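Flap endonuclease 1 (Desulfurococcus amylolyticus, PDB 3ORY) probably cleaves branched DNA at the base of 5' flaps, as structure-specific flap endonucleases do in DNA replication and repair. Local coordinates at residues Val9-Asp14 against Ala45-Leu50; Ile53-Pro56 against Pro60-Asp63; Lys117-Ala122 against Arg133-Ser138. All coordinates share one frame; numbering follows the deposited sequence.

The three contacts come in series along the chain, and their centres lie about 17 to 18 Å from one another. Contact 1 sits near the middle of the molecule and joins the N-terminal loop to helix 42-52. Contact 2 follows where that helix gives way to the loop leading into helix 70-84. Contact 3 lies further out, where helix 128-134 folds back on helix 102-125. Contacts 2 and 3 touch: R54 NH2 is 2.8 Å from M137 O, a probable hydrogen bond, and R54 CG packs on M136 CE. R54 thus ties the loop after helix 42-52 to the segment that follows helix 128-134, part of what is probably the helical arch of flap endonucleases.

Contact 1: residues Val9-Asp14 against Ala45-Leu50; sequences VDMGVD and ALYQFL
A Met-aromatic contact between M11 and Y47 and a pair of amide-backbone hydrogen bonds between Q48 and V9 make the buried join of the N-terminal loop to helix 42-52. The amide of Q48 serves both polar backbone atoms of a single residue. V9 N donates to Q48 OE1 over 2.9 Å, while Q48 NE2 returns a bond of 2.9 Å to V9 O that is almost straight (N-H...O 174°). Both donors approach in the carbonyl plane on a lone pair, and V9 O lies only 5° out of the amide plane. The paired bonds fix the rotation of the amide, and they define which end of it carries oxygen. A bend at chi2 of Q48 (-43°) brings the amide round to the loop, where V9 CG2 leans on it, 3.6 Å from OE1.

M11 lies over one face of the Y47 ring; its chain is bent at chi2 and chi3 and crosses the tyrosine at about a right angle. Its CE stands 3.6 Å from the ring centroid, nearly on the normal, giving a CH-pi contact; SD follows over the same ring at 4.4 Å from the centroid. Nearer the backbone, M11 CG meets Y47 CB at 3.7 Å. E104 of helix 102-125 touches both side chains, and a phosphate ion lies near M11. An Asx turn, with D10 OD1 accepting from G12 N, shapes the loop just beyond. The interface therefore combines amide-backbone hydrogen bonds with a Met-aromatic contact in the buried core of the XPG N-terminal region.

Contact 2: residues Ile53-Pro56 against Pro60-Asp63; sequences IRQP and PLMD
I53 meets L61 where the chain leaves helix 42-52 and doubles back in a tight, hairpin-like turn before helix 70-84; in flap endonucleases the corresponding loop contributes to the wedge that meets branched DNA, a role probably kept here. I53 is the first residue to depart from helical backbone angles. Its CG2 branch, anti to the backbone N, reaches L61 CD1 at 3.6 Å, the two side chains crossing obliquely. The carbonyl of I53 and the backbone N of L61 are both hydrogen-bonded to S70 OG, so one hydroxyl from helix 70-84 ties the two limbs together.

R54 comes next and lies side by side with P60, both pointing the same way. A bend in its chain (chi2 -68°) carries the methylene portion past the proline: R54 CD is 3.6 Å from P60 CA. Further out, P60 CG sits over one face of the guanidinium, off-centre, with R54 NH1 3.7 Å from that carbon. This is an aliphatic carbon resting over the guanidinium face, and it leaves the N-H groups to point at carbonyls elsewhere. NH1 bonds to G58 O within the turn, while NH2 has L50 O on the preceding helix and M137 O as its partners. Since these carbonyls come from separate parts of the chain, they hold the guanidinium against rotation.

Q55 follows at the edge of the contact, its aliphatic part extended beyond CG. The two methyls of L61 divide the contact between them: CD1 takes I53 CG2, and CD2 stands 3.9 Å from Q55 CG.

Contact 3: residues Lys117-Ala122 against Arg133-Ser138; sequences KKYEEA and RYAMMS
K118 and Y134 form the centre of a surface packing contact between helix 102-125 and the end of helix 128-134, two helices that fold back on each other as a hairpin projecting from the main body. The backbones come close, with 5.0 Å between the CA atoms of Y119 and Y134, and the evidence is chiefly in how the Y134 ring is placed. Its face is laid flat on the base of the lysine: K118 CB is 3.4 Å from the ring centroid and only 10° off the ring normal, a CH-pi contact.

Beyond CB the lysine does not run straight out. Bends at chi2 (-60°) and chi3 (-77°) carry the chain across the tyrosine, so that K118 CE comes within 3.6 Å of Y134 OH. CB and CE in particular touch the tyrosine, while the ammonium passes on to its own helix, where K118 NZ and E121 OE1 form a long salt bridge of 3.7 Å. K117 NZ makes another long one to E121 OE2, so the carboxylate is shared by two lysines and probably has its negative charge stabilised by them.

Beside this, at the base of the Y134 side chain, Y119 CB lies 4.0 Å from Y134 CB. With its CG anti to the backbone N, the Y119 ring reaches the next residue on, where CE1 lies 3.7 Å from A135 CB. A131 and L130 of helix 128-134 carry the packing on, touching Y119 and A122. Two helices consecutive in the chain, packed on each other through these side chains, are consistent with the helical arch of the flap endonuclease family.

Contact 1: residues Val9-Asp14 against Ala45-Leu50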
ATOM      1  N   VAL A   9       6.545  -3.804   0.588  1.00 36.94           N
ATOM      2  CA  VAL A   9       6.295  -4.797  -0.471  1.00 36.10           C
ATOM      3  C   VAL A   9       5.466  -4.236  -1.639  1.00 35.28           C
ATOM      4  O   VAL A   9       4.536  -3.461  -1.431  1.00 34.56           O
ATOM      5  CB  VAL A   9       5.639  -6.094   0.079  1.00 36.02           C
ATOM      6  CG1 VAL A   9       6.645  -6.894   0.898  1.00 36.98           C
ATOM      7  CG2 VAL A   9       4.399  -5.781   0.913  1.00 34.98           C
ATOM      8  N   ASP A  10       5.827  -4.618  -2.860  1.00 35.06           N
ATOM      9  CA  ASP A  10       5.115  -4.155  -4.050  1.00 34.80           C
ATOM     10  C   ASP A  10       3.953  -5.087  -4.338  1.00 34.01           C
ATOM     11  O   ASP A  10       4.158  -6.258  -4.696  1.00 34.26           O
ATOM     12  CB  ASP A  10       6.042  -4.089  -5.274  1.00 35.33           C
ATOM     13  CG  ASP A  10       5.261  -3.959  -6.591  1.00 35.97           C
ATOM     14  OD1 ASP A  10       4.225  -3.242  -6.630  1.00 35.76           O
ATOM     15  OD2 ASP A  10       5.693  -4.568  -7.594  1.00 37.63           O
ATOM     16  N   MET A  11       2.739  -4.566  -4.183  1.00 33.07           N
ATOM     17  CA  MET A  11       1.518  -5.359  -4.388  1.00 32.23           C
ATOM     18  C   MET A  11       0.712  -4.869  -5.597  1.00 31.70           C
ATOM     19  O   MET A  11      -0.454  -5.245  -5.766  1.00 31.20           O
ATOM     20  CB  MET A  11       0.627  -5.320  -3.137  1.00 32.57           C
ATOM     21  CG  MET A  11       1.247  -5.895  -1.858  1.00 34.08           C
ATOM     22  SD  MET A  11       1.889  -7.562  -2.022  1.00 39.85           S
ATOM     23  CE  MET A  11       0.430  -8.509  -2.444  1.00 38.81           C
ATOM     24  N   GLY A  12       1.329  -4.047  -6.443  1.00 30.77           N
ATOM     25  CA  GLY A  12       0.590  -3.436  -7.534  1.00 30.24           C
ATOM     26  C   GLY A  12       1.470  -3.059  -8.698  1.00 30.56           C
ATOM     27  O   GLY A  12       2.150  -3.903  -9.273  1.00 30.20           O
ATOM     28  N   VAL A  13       1.433  -1.778  -9.052  1.00 30.30           N
ATOM     29  CA  VAL A  13       2.280  -1.250 -10.099  1.00 30.75           C
ATOM     30  C   VAL A  13       3.389  -0.448  -9.425  1.00 31.08           C
ATOM     31  O   VAL A  13       3.127   0.574  -8.796  1.00 30.61           O
ATOM     32  CB  VAL A  13       1.460  -0.356 -11.063  1.00 31.06           C
ATOM     33  CG1 VAL A  13       2.363   0.310 -12.104  1.00 30.99           C
ATOM     34  CG2 VAL A  13       0.349  -1.172 -11.741  1.00 31.23           C
ATOM     35  N   ASP A  14       4.624  -0.929  -9.540  1.00 31.59           N
ATOM     36  CA  ASP A  14       5.761  -0.280  -8.893  1.00 32.58           C
ATOM     37  C   ASP A  14       6.572   0.517  -9.934  1.00 32.34           C
ATOM     38  O   ASP A  14       7.164  -0.060 -10.845  1.00 32.16           O
ATOM     39  CB  ASP A  14       6.624  -1.324  -8.173  1.00 33.35           C
ATOM     40  CG  ASP A  14       7.818  -0.714  -7.421  1.00 35.79           C
ATOM     41  OD1 ASP A  14       7.923   0.526  -7.295  1.00 35.28           O
ATOM     42  OD2 ASP A  14       8.656  -1.506  -6.935  1.00 38.89           O
ATOM     43  N   ALA A  45      -2.082  -1.127   2.686  1.00 23.12           N
ATOM     44  CA  ALA A  45      -1.634  -0.926   4.064  1.00 23.83           C
ATOM     45  C   ALA A  45      -1.580  -2.240   4.828  1.00 24.00           C
ATOM     46  O   ALA A  45      -0.612  -2.504   5.524  1.00 24.49           O
ATOM     47  CB  ALA A  45      -2.525   0.106   4.804  1.00 23.95           C
ATOM     48  N   LEU A  46      -2.614  -3.068   4.698  1.00 23.74           N
ATOM     49  CA  LEU A  46      -2.640  -4.334   5.434  1.00 23.97           C
ATOM     50  C   LEU A  46      -1.510  -5.253   4.988  1.00 24.43           C
ATOM     51  O   LEU A  46      -0.912  -5.938   5.810  1.00 25.32           O
ATOM     52  CB  LEU A  46      -4.016  -5.031   5.309  1.00 23.32           C
ATOM     53  CG  LEU A  46      -5.192  -4.250   5.914  1.00 23.79           C
ATOM     54  CD1 LEU A  46      -6.531  -4.989   5.727  1.00 22.79           C
ATOM     55  CD2 LEU A  46      -4.966  -3.941   7.383  1.00 24.87           C
ATOM     56  N   TYR A  47      -1.213  -5.255   3.689  1.00 24.42           N
ATOM     57  CA  TYR A  47      -0.067  -5.987   3.162  1.00 24.86           C
ATOM     58  C   TYR A  47       1.266  -5.470   3.710  1.00 25.66           C
ATOM     59  O   TYR A  47       2.165  -6.270   4.022  1.00 25.54           O
ATOM     60  CB  TYR A  47      -0.074  -5.995   1.620  1.00 25.18           C
ATOM     61  CG  TYR A  47      -0.845  -7.177   1.063  1.00 26.76           C
ATOM     62  CD1 TYR A  47      -0.460  -8.489   1.377  1.00 29.03           C
ATOM     63  CD2 TYR A  47      -1.965  -6.996   0.258  1.00 29.26           C
ATOM     64  CE1 TYR A  47      -1.154  -9.581   0.886  1.00 30.41           C
ATOM     65  CE2 TYR A  47      -2.687  -8.104  -0.241  1.00 28.83           C
ATOM     66  CZ  TYR A  47      -2.265  -9.380   0.080  1.00 30.92           C
ATOM     67  OH  TYR A  47      -2.947 -10.476  -0.385  1.00 33.28           O
ATOM     68  N   GLN A  48       1.394  -4.146   3.829  1.00 25.08           N
ATOM     69  CA  GLN A  48       2.610  -3.561   4.419  1.00 26.45           C
ATOM     70  C   GLN A  48       2.814  -4.026   5.861  1.00 26.68           C
ATOM     71  O   GLN A  48       3.926  -4.422   6.236  1.00 26.87           O
ATOM     72  CB  GLN A  48       2.610  -2.031   4.361  1.00 26.61           C
ATOM     73  CG  GLN A  48       2.545  -1.433   2.962  1.00 27.57           C
ATOM     74  CD  GLN A  48       3.447  -2.133   1.951  1.00 29.79           C
ATOM     75  OE1 GLN A  48       4.615  -2.447   2.227  1.00 27.85           O
ATOM     76  NE2 GLN A  48       2.912  -2.356   0.756  1.00 28.36           N
ATOM     77  N   PHE A  49       1.734  -3.997   6.644  1.00 26.61           N
ATOM     78  CA  PHE A  49       1.779  -4.437   8.044  1.00 27.62           C
ATOM     79  C   PHE A  49       2.100  -5.930   8.161  1.00 28.15           C
ATOM     80  O   PHE A  49       2.868  -6.353   9.042  1.00 28.73           O
ATOM     81  CB  PHE A  49       0.457  -4.127   8.745  1.00 27.07           C
ATOM     82  CG  PHE A  49       0.073  -2.667   8.712  1.00 27.62           C
ATOM     83  CD1 PHE A  49       1.039  -1.670   8.823  1.00 26.67           C
ATOM     84  CD2 PHE A  49      -1.270  -2.293   8.603  1.00 27.45           C
ATOM     85  CE1 PHE A  49       0.690  -0.310   8.793  1.00 28.02           C
ATOM     86  CE2 PHE A  49      -1.636  -0.938   8.583  1.00 26.64           C
ATOM     87  CZ  PHE A  49      -0.656   0.054   8.683  1.00 26.13           C
ATOM     88  N   LEU A  50       1.518  -6.724   7.267  1.00 27.91           N
ATOM     89  CA  LEU A  50       1.789  -8.158   7.234  1.00 28.97           C
ATOM     90  C   LEU A  50       3.270  -8.455   7.017  1.00 30.13           C
ATOM     91  O   LEU A  50       3.817  -9.373   7.633  1.00 31.08           O
ATOM     92  CB  LEU A  50       0.932  -8.859   6.167  1.00 28.12           C
ATOM     93  CG  LEU A  50      -0.542  -9.080   6.496  1.00 27.20           C
ATOM     94  CD1 LEU A  50      -1.312  -9.601   5.265  1.00 26.36           C
ATOM     95  CD2 LEU A  50      -0.706 -10.044   7.673  1.00 27.36           C
TER

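Contact 2: residues Ile53-Pro56 against Pro60-Asp63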
ATOM      1  N   ILE A  53       5.610  -6.018  10.211  1.00 35.13           N
ATOM      2  CA  ILE A  53       5.438  -6.265  11.634  1.00 36.36           C
ATOM      3  C   ILE A  53       5.617  -7.750  11.949  1.00 37.25           C
ATOM      4  O   ILE A  53       4.784  -8.582  11.597  1.00 36.42           O
ATOM      5  CB  ILE A  53       4.113  -5.662  12.145  1.00 36.05           C
ATOM      6  CG1 ILE A  53       4.160  -4.141  11.922  1.00 37.14           C
ATOM      7  CG2 ILE A  53       3.906  -5.968  13.628  1.00 35.21           C
ATOM      8  CD1 ILE A  53       2.838  -3.509  11.827  1.00 37.63           C
ATOM      9  N   ARG A  54       6.742  -8.056  12.594  1.00 38.46           N
ATOM     10  CA  ARG A  54       7.201  -9.427  12.801  1.00 40.32           C
ATOM     11  C   ARG A  54       7.812  -9.605  14.189  1.00 41.82           C
ATOM     12  O   ARG A  54       8.264  -8.641  14.804  1.00 41.86           O
ATOM     13  CB  ARG A  54       8.245  -9.800  11.740  1.00 40.44           C
ATOM     14  CG  ARG A  54       7.703  -9.832  10.297  1.00 41.01           C
ATOM     15  CD  ARG A  54       6.716 -10.981  10.124  1.00 40.79           C
ATOM     16  NE  ARG A  54       5.999 -10.938   8.855  1.00 40.88           N
ATOM     17  CZ  ARG A  54       6.100 -11.847   7.890  1.00 40.05           C
ATOM     18  NH1 ARG A  54       6.896 -12.907   8.029  1.00 38.67           N
ATOM     19  NH2 ARG A  54       5.388 -11.699   6.783  1.00 37.34           N
ATOM     20  N   GLN A  55       7.814 -10.843  14.669  1.00 43.27           N
ATOM     21  CA  GLN A  55       8.552 -11.228  15.869  1.00 45.72           C
ATOM     22  C   GLN A  55      10.051 -11.040  15.569  1.00 47.33           C
ATOM     23  O   GLN A  55      10.425 -10.885  14.398  1.00 47.33           O
ATOM     24  CB  GLN A  55       8.208 -12.679  16.260  1.00 45.82           C
ATOM     25  CG  GLN A  55       6.740 -12.868  16.714  1.00 45.89           C
ATOM     26  CD  GLN A  55       6.371 -14.311  17.073  1.00 47.99           C
ATOM     27  OE1 GLN A  55       5.322 -14.818  16.663  1.00 48.42           O
ATOM     28  NE2 GLN A  55       7.223 -14.971  17.845  1.00 48.42           N
ATOM     29  N   PRO A  56      10.914 -11.014  16.610  1.00 49.13           N
ATOM     30  CA  PRO A  56      12.335 -10.764  16.336  1.00 50.56           C
ATOM     31  C   PRO A  56      12.965 -11.683  15.271  1.00 51.33           C
ATOM     32  O   PRO A  56      13.790 -11.219  14.474  1.00 51.58           O
ATOM     33  CB  PRO A  56      12.995 -10.959  17.706  1.00 51.87           C
ATOM     34  CG  PRO A  56      11.924 -10.562  18.677  1.00 51.05           C
ATOM     35  CD  PRO A  56      10.625 -11.015  18.059  1.00 49.53           C
ATOM     36  N   PRO A  60       5.543 -13.959  11.712  1.00 43.48           N
ATOM     37  CA  PRO A  60       4.439 -13.020  11.953  1.00 42.35           C
ATOM     38  C   PRO A  60       3.944 -13.043  13.395  1.00 42.06           C
ATOM     39  O   PRO A  60       4.114 -14.045  14.092  1.00 42.04           O
ATOM     40  CB  PRO A  60       3.329 -13.536  11.027  1.00 41.78           C
ATOM     41  CG  PRO A  60       4.038 -14.277   9.959  1.00 42.42           C
ATOM     42  CD  PRO A  60       5.216 -14.911  10.631  1.00 43.45           C
ATOM     43  N   LEU A  61       3.343 -11.939  13.829  1.00 41.40           N
ATOM     44  CA  LEU A  61       2.667 -11.893  15.113  1.00 41.26           C
ATOM     45  C   LEU A  61       1.459 -12.819  15.048  1.00 41.25           C
ATOM     46  O   LEU A  61       0.780 -12.904  14.016  1.00 40.33           O
ATOM     47  CB  LEU A  61       2.227 -10.467  15.459  1.00 41.03           C
ATOM     48  CG  LEU A  61       3.247  -9.337  15.666  1.00 41.33           C
ATOM     49  CD1 LEU A  61       2.525  -8.111  16.200  1.00 40.53           C
ATOM     50  CD2 LEU A  61       4.413  -9.705  16.613  1.00 42.65           C
ATOM     51  N   MET A  62       1.208 -13.529  16.143  1.00 41.44           N
ATOM     52  CA  MET A  62       0.125 -14.495  16.199  1.00 41.97           C
ATOM     53  C   MET A  62      -0.570 -14.460  17.555  1.00 42.13           C
ATOM     54  O   MET A  62       0.058 -14.145  18.562  1.00 42.15           O
ATOM     55  CB  MET A  62       0.647 -15.903  15.883  1.00 42.69           C
ATOM     56  CG  MET A  62       0.886 -16.160  14.379  1.00 44.24           C
ATOM     57  SD  MET A  62       1.703 -17.738  14.047  1.00 49.79           S
ATOM     58  CE  MET A  62       3.345 -17.431  14.690  1.00 49.09           C
ATOM     59  N   ASP A  63      -1.868 -14.749  17.567  1.00 41.84           N
ATOM     60  CA  ASP A  63      -2.608 -14.852  18.815  1.00 43.10           C
ATOM     61  C   ASP A  63      -2.519 -16.282  19.368  1.00 44.45           C
ATOM     62  O   ASP A  63      -1.824 -17.126  18.793  1.00 44.95           O
ATOM     63  CB  ASP A  63      -4.058 -14.364  18.653  1.00 42.19           C
ATOM     64  CG  ASP A  63      -4.906 -15.253  17.741  1.00 41.57           C
ATOM     65  OD1 ASP A  63      -4.572 -16.437  17.534  1.00 40.76           O
ATOM     66  OD2 ASP A  63      -5.935 -14.752  17.240  1.00 41.11           O
TER

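Contact 3: residues Lys117-Ala122 against Arg133-Ser138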
ATOM      1  N   LYS A 117      14.319 -18.809  -4.013  1.00 45.79           N
ATOM      2  CA  LYS A 117      15.591 -18.912  -4.729  1.00 47.19           C
ATOM      3  C   LYS A 117      16.733 -18.349  -3.873  1.00 47.42           C
ATOM      4  O   LYS A 117      17.772 -18.995  -3.711  1.00 48.25           O
ATOM      5  CB  LYS A 117      15.469 -18.211  -6.089  1.00 47.19           C
ATOM      6  CG  LYS A 117      16.750 -17.676  -6.721  1.00 50.28           C
ATOM      7  CD  LYS A 117      16.396 -16.912  -8.008  1.00 52.70           C
ATOM      8  CE  LYS A 117      17.210 -15.625  -8.181  1.00 54.78           C
ATOM      9  NZ  LYS A 117      18.580 -15.871  -8.721  1.00 56.99           N
ATOM     10  N   LYS A 118      16.511 -17.163  -3.302  1.00 46.50           N
ATOM     11  CA  LYS A 118      17.494 -16.510  -2.434  1.00 46.55           C
ATOM     12  C   LYS A 118      17.762 -17.271  -1.125  1.00 46.68           C
ATOM     13  O   LYS A 118      18.903 -17.312  -0.652  1.00 47.23           O
ATOM     14  CB  LYS A 118      17.074 -15.070  -2.131  1.00 46.04           C
ATOM     15  CG  LYS A 118      16.931 -14.141  -3.347  1.00 46.47           C
ATOM     16  CD  LYS A 118      18.222 -13.985  -4.151  1.00 49.63           C
ATOM     17  CE  LYS A 118      19.213 -13.054  -3.473  1.00 51.55           C
ATOM     18  NZ  LYS A 118      20.436 -12.873  -4.310  1.00 53.65           N
ATOM     19  N   TYR A 119      16.721 -17.870  -0.543  1.00 45.51           N
ATOM     20  CA  TYR A 119      16.887 -18.685   0.665  1.00 45.66           C
ATOM     21  C   TYR A 119      17.780 -19.886   0.393  1.00 47.56           C
ATOM     22  O   TYR A 119      18.641 -20.224   1.210  1.00 48.06           O
ATOM     23  CB  TYR A 119      15.541 -19.168   1.225  1.00 44.27           C
ATOM     24  CG  TYR A 119      15.678 -20.072   2.439  1.00 42.46           C
ATOM     25  CD1 TYR A 119      15.954 -19.539   3.696  1.00 40.38           C
ATOM     26  CD2 TYR A 119      15.531 -21.464   2.330  1.00 41.45           C
ATOM     27  CE1 TYR A 119      16.080 -20.357   4.814  1.00 39.83           C
ATOM     28  CE2 TYR A 119      15.660 -22.298   3.457  1.00 40.35           C
ATOM     29  CZ  TYR A 119      15.928 -21.730   4.691  1.00 39.22           C
ATOM     30  OH  TYR A 119      16.058 -22.515   5.809  1.00 39.76           O
ATOM     31  N   GLU A 120      17.554 -20.522  -0.755  1.00 48.58           N
ATOM     32  CA  GLU A 120      18.315 -21.687  -1.170  1.00 51.04           C
ATOM     33  C   GLU A 120      19.795 -21.336  -1.355  1.00 52.42           C
ATOM     34  O   GLU A 120      20.679 -22.074  -0.899  1.00 53.20           O
ATOM     35  CB  GLU A 120      17.720 -22.270  -2.453  1.00 51.15           C
ATOM     36  CG  GLU A 120      18.592 -23.330  -3.106  1.00 55.25           C
ATOM     37  CD  GLU A 120      17.794 -24.375  -3.857  1.00 58.02           C
ATOM     38  OE1 GLU A 120      16.755 -24.017  -4.462  1.00 58.53           O
ATOM     39  OE2 GLU A 120      18.217 -25.554  -3.839  1.00 60.01           O
ATOM     40  N   GLU A 121      20.051 -20.200  -2.005  1.00 52.44           N
ATOM     41  CA  GLU A 121      21.419 -19.720  -2.217  1.00 54.12           C
ATOM     42  C   GLU A 121      22.130 -19.432  -0.899  1.00 54.50           C
ATOM     43  O   GLU A 121      23.297 -19.780  -0.735  1.00 55.75           O
ATOM     44  CB  GLU A 121      21.431 -18.486  -3.130  1.00 53.89           C
ATOM     45  CG  GLU A 121      21.094 -18.808  -4.587  1.00 55.75           C
ATOM     46  CD  GLU A 121      20.841 -17.577  -5.453  1.00 57.86           C
ATOM     47  OE1 GLU A 121      20.543 -16.482  -4.916  1.00 57.84           O
ATOM     48  OE2 GLU A 121      20.933 -17.716  -6.690  1.00 59.64           O
ATOM     49  N   ALA A 122      21.409 -18.820   0.037  1.00 53.83           N
ATOM     50  CA  ALA A 122      21.932 -18.502   1.363  1.00 54.56           C
ATOM     51  C   ALA A 122      22.265 -19.752   2.185  1.00 56.08           C
ATOM     52  O   ALA A 122      23.294 -19.792   2.874  1.00 57.10           O
ATOM     53  CB  ALA A 122      20.962 -17.602   2.116  1.00 53.35           C
ATOM     54  N   ARG A 133      16.459 -13.703   6.574  1.00 55.01           N
ATOM     55  CA  ARG A 133      15.790 -12.645   5.818  1.00 54.15           C
ATOM     56  C   ARG A 133      14.923 -13.213   4.695  1.00 53.05           C
ATOM     57  O   ARG A 133      13.759 -12.831   4.541  1.00 52.01           O
ATOM     58  CB  ARG A 133      16.822 -11.678   5.239  1.00 54.78           C
ATOM     59  CG  ARG A 133      16.228 -10.451   4.544  1.00 56.00           C
ATOM     60  CD  ARG A 133      17.304  -9.604   3.863  1.00 58.43           C
ATOM     61  NE  ARG A 133      18.470  -9.401   4.727  1.00 61.67           N
ATOM     62  CZ  ARG A 133      19.618  -8.845   4.340  1.00 63.44           C
ATOM     63  NH1 ARG A 133      20.615  -8.715   5.206  1.00 63.91           N
ATOM     64  NH2 ARG A 133      19.774  -8.422   3.089  1.00 63.17           N
ATOM     65  N   TYR A 134      15.490 -14.129   3.915  1.00 52.85           N
ATOM     66  CA  TYR A 134      14.780 -14.688   2.768  1.00 51.97           C
ATOM     67  C   TYR A 134      13.759 -15.764   3.152  1.00 50.92           C
ATOM     68  O   TYR A 134      12.912 -16.135   2.344  1.00 50.16           O
ATOM     69  CB  TYR A 134      15.771 -15.194   1.720  1.00 52.88           C
ATOM     70  CG  TYR A 134      16.621 -14.088   1.127  1.00 54.63           C
ATOM     71  CD1 TYR A 134      16.029 -12.950   0.578  1.00 54.86           C
ATOM     72  CD2 TYR A 134      18.019 -14.183   1.111  1.00 56.79           C
ATOM     73  CE1 TYR A 134      16.801 -11.929   0.033  1.00 56.44           C
ATOM     74  CE2 TYR A 134      18.802 -13.167   0.562  1.00 57.92           C
ATOM     75  CZ  TYR A 134      18.181 -12.046   0.027  1.00 57.84           C
ATOM     76  OH  TYR A 134      18.936 -11.035  -0.519  1.00 60.24           O
ATOM     77  N   ALA A 135      13.844 -16.241   4.390  1.00 50.41           N
ATOM     78  CA  ALA A 135      12.933 -17.256   4.904  1.00 49.94           C
ATOM     79  C   ALA A 135      11.572 -16.693   5.302  1.00 48.71           C
ATOM     80  O   ALA A 135      10.607 -17.451   5.434  1.00 48.07           O
ATOM     81  CB  ALA A 135      13.560 -17.961   6.089  1.00 50.45           C
ATOM     82  N   MET A 136      11.501 -15.378   5.512  1.00 48.17           N
ATOM     83  CA  MET A 136      10.277 -14.738   5.997  1.00 47.88           C
ATOM     84  C   MET A 136       9.104 -15.027   5.068  1.00 46.77           C
ATOM     85  O   MET A 136       9.150 -14.701   3.887  1.00 46.27           O
ATOM     86  CB  MET A 136      10.464 -13.231   6.144  1.00 47.86           C
ATOM     87  CG  MET A 136      11.088 -12.797   7.459  1.00 50.13           C
ATOM     88  SD  MET A 136      11.356 -11.013   7.490  1.00 53.02           S
ATOM     89  CE  MET A 136       9.687 -10.376   7.402  1.00 52.75           C
ATOM     90  N   MET A 137       8.062 -15.652   5.606  1.00 46.48           N
ATOM     91  CA  MET A 137       6.922 -16.041   4.783  1.00 46.01           C
ATOM     92  C   MET A 137       6.053 -14.846   4.407  1.00 44.33           C
ATOM     93  O   MET A 137       5.878 -13.919   5.204  1.00 43.78           O
ATOM     94  CB  MET A 137       6.099 -17.156   5.444  1.00 46.75           C
ATOM     95  CG  MET A 137       5.370 -16.783   6.722  1.00 49.60           C
ATOM     96  SD  MET A 137       4.033 -17.957   7.076  1.00 58.02           S
ATOM     97  CE  MET A 137       2.734 -17.326   6.001  1.00 53.90           C
ATOM     98  N   SER A 138       5.531 -14.870   3.182  1.00 42.90           N
ATOM     99  CA  SER A 138       4.595 -13.857   2.714  1.00 41.41           C
ATOM    100  C   SER A 138       3.195 -14.285   3.118  1.00 40.02           C
ATOM    101  O   SER A 138       2.652 -15.256   2.579  1.00 39.97           O
ATOM    102  CB  SER A 138       4.672 -13.710   1.194  1.00 41.41           C
ATOM    103  OG  SER A 138       6.005 -13.472   0.774  1.00 43.88           O
TER